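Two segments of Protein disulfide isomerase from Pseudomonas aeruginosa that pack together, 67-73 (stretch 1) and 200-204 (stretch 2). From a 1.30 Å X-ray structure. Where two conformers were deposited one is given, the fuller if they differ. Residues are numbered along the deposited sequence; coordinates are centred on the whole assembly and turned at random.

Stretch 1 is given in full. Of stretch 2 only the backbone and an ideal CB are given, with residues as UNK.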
# COMPACT_ATOMS: atom_id res chain seq x y z
N PRO A 67 11.48 -0.95 -6.98
CA PRO A 67 11.60 0.24 -7.85
C PRO A 67 10.36 0.48 -8.66
O PRO A 67 10.15 1.64 -9.08
CB PRO A 67 12.84 -0.14 -8.74
CG PRO A 67 12.83 -1.62 -8.77
CD PRO A 67 12.37 -2.06 -7.37
N PHE A 68 9.63 -0.56 -8.95
CA PHE A 68 8.34 -0.37 -9.65
C PHE A 68 7.32 0.33 -8.77
O PHE A 68 6.63 1.27 -9.19
CB PHE A 68 7.83 -1.75 -10.14
CG PHE A 68 8.75 -2.47 -11.10
CD1 PHE A 68 8.88 -2.02 -12.44
CD2 PHE A 68 9.40 -3.64 -10.67
CE1 PHE A 68 9.75 -2.76 -13.32
CE2 PHE A 68 10.19 -4.38 -11.56
CZ PHE A 68 10.36 -3.96 -12.85
N CYS A 69 7.25 -0.14 -7.55
CA CYS A 69 6.34 0.52 -6.60
C CYS A 69 6.74 1.97 -6.36
O CYS A 69 5.83 2.80 -6.19
CB CYS A 69 6.34 -0.26 -5.30
SG CYS A 69 5.59 -1.90 -5.41
N LYS A 70 8.05 2.25 -6.31
CA LYS A 70 8.42 3.60 -6.12
C LYS A 70 7.94 4.57 -7.23
O LYS A 70 7.43 5.64 -6.94
CB LYS A 70 9.99 3.66 -5.98
CG LYS A 70 10.50 5.11 -5.86
CD LYS A 70 11.99 5.17 -5.57
CE LYS A 70 12.40 6.59 -5.43
NZ LYS A 70 13.79 6.87 -4.92
N VAL A 71 8.05 4.16 -8.48
CA VAL A 71 7.57 5.11 -9.51
C VAL A 71 6.04 5.03 -9.68
O VAL A 71 5.39 5.96 -10.07
CB VAL A 71 8.32 4.90 -10.84
CG1 VAL A 71 8.12 3.48 -11.34
CG2 VAL A 71 7.91 5.90 -11.91
N TYR A 72 5.46 3.87 -9.40
CA TYR A 72 4.04 3.71 -9.70
C TYR A 72 3.17 4.28 -8.64
O TYR A 72 2.07 4.84 -8.98
CB TYR A 72 3.73 2.17 -9.81
CG TYR A 72 2.35 1.88 -10.27
CD1 TYR A 72 1.92 2.28 -11.58
CD2 TYR A 72 1.49 1.17 -9.48
CE1 TYR A 72 0.63 2.01 -12.00
CE2 TYR A 72 0.20 0.84 -9.96
CZ TYR A 72 -0.18 1.27 -11.22
OH TYR A 72 -1.50 0.95 -11.59
N THR A 73 3.57 4.21 -7.35
CA THR A 73 2.61 4.60 -6.32
C THR A 73 2.15 6.11 -6.44
O THR A 73 0.97 6.36 -6.37
CB THR A 73 3.21 4.29 -4.95
OG1 THR A 73 3.44 2.86 -4.82
CG2 THR A 73 2.25 4.64 -3.82
N UNK A 200 -1.47 -7.80 -12.54
CA UNK A 200 -0.05 -7.78 -12.16
C UNK A 200 0.63 -6.70 -12.87
O UNK A 200 0.58 -6.78 -14.11
CB UNK A 200 0.65 -9.11 -12.45
N UNK A 201 1.39 -5.84 -12.18
CA UNK A 201 2.21 -4.79 -12.85
C UNK A 201 1.68 -3.41 -12.66
O UNK A 201 0.74 -3.11 -11.87
CB UNK A 201 2.31 -5.06 -14.35
N UNK A 202 2.45 -2.50 -13.26
CA UNK A 202 2.18 -1.06 -13.27
C UNK A 202 1.05 -0.70 -14.20
O UNK A 202 1.25 -0.04 -15.26
CB UNK A 202 3.44 -0.28 -13.67
N UNK A 203 -0.19 -1.01 -13.82
CA UNK A 203 -1.35 -0.82 -14.71
C UNK A 203 -1.51 0.66 -15.06
O UNK A 203 -1.69 1.50 -14.16
CB UNK A 203 -2.63 -1.35 -14.06
N UNK A 204 -1.62 0.93 -16.38
CA UNK A 204 -1.84 2.25 -16.93
C UNK A 204 -3.32 2.59 -16.95
O UNK A 204 -4.16 1.82 -16.45
CB UNK A 204 -1.25 2.35 -18.34

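Position 200 has an extended backbone, with phi/psi of -92/130, and its ideal CB finds nothing of stretch 1 within 5.5 Å. The helix therefore sets no condition on size, charge or polarity here, and almost any side chain that tolerates an extended backbone would do. The deposited residue is Glu200, whose side chain stays well clear of stretch 1.

At position 201 the evidence comes from the backbone itself. Its phi/psi of 109/179 lies where an L-residue is strained: a CB would be jammed against the carbonyl O of the residue before. The ideal CB points away from stretch 1 and meets nothing of it within 5.5 Å, so the helix does not exclude a side chain; the torsions do. Glycine is the clear expectation, and Gly201 is found. Gly201 O lies 4.4 Å from Tyr72 CE2, and it also accepts a weak hydrogen bond from the backbone N of 203, with 3.0 Å between N of 203 and Gly201 O.

Position 202 is the closest in register to the helix, its CA lying 6.2 Å from the CA of Tyr72. The backbone already makes a contact that any L-residue could offer: the CA stands 3.8 Å from the centroid of the Tyr72 ring and 18° off the ring normal, a CH-pi arrangement over one face. The ideal CB points sideways, 3.6 Å from Tyr72 CD1, so a side chain can run along the helix surface. There it would meet the carbonyl O of Phe68, the CG1 methyl of Val71 and the edge of the Phe68 ring. No charged group of stretch 1 lies along this path, and the surroundings favour a long, flexible apolar chain; methionine or leucine would suit, and the aliphatic part of a longer polar chain might also lie there. The deposited Met202 adopts m, t, m rotamers. Its CB packs 3.5 Å from Tyr72 CD1, its SD sits 3.9 Å from Val71 CG1 and 3.7 Å from Phe68 O, and its CE reaches Phe68 CD1 at 3.8 Å, near the plane of that ring.

At position 203 the clearest interaction does not depend on the side chain. The Tyr72 hydroxyl donates a hydrogen bond from OH to the carbonyl O of 203 at 2.6 Å, a short contact that ties the tip of the ring to the loop. The ideal CB points sideways, 3.6 Å from Tyr72 OH. A small residue such as alanine or serine would fit readily, though stretch 1 alone does not rule out larger ones. The deposited residue is Ala203, whose methyl CB lies 3.5 Å from Tyr72 OH.

Position 204 points away from stretch 1, with nothing of it within 5.5 Å of the ideal CB. Its place just before a helix favours a capping residue: aspartate, asparagine, serine or threonine. Asp204, with chi1 in p, caps a backbone N just past the stretch.

Stretch 2, residues 200-204: EGMAD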
# COMPACT_ATOMS: atom_id res chain seq x y z
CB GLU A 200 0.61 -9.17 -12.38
CG GLU A 200 2.16 -9.08 -11.98
CD GLU A 200 2.79 -10.44 -11.70
OE1 GLU A 200 2.07 -11.38 -11.23
OE2 GLU A 200 3.98 -10.51 -12.13
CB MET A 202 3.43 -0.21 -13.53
CG MET A 202 4.52 -0.48 -12.48
SD MET A 202 6.00 0.55 -12.78
CE MET A 202 6.42 0.07 -14.41
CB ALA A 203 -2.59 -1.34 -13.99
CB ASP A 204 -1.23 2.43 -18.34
CG ASP A 204 -1.79 1.56 -19.35
OD1 ASP A 204 -2.93 1.11 -19.29
OD2 ASP A 204 -1.07 1.17 -20.32
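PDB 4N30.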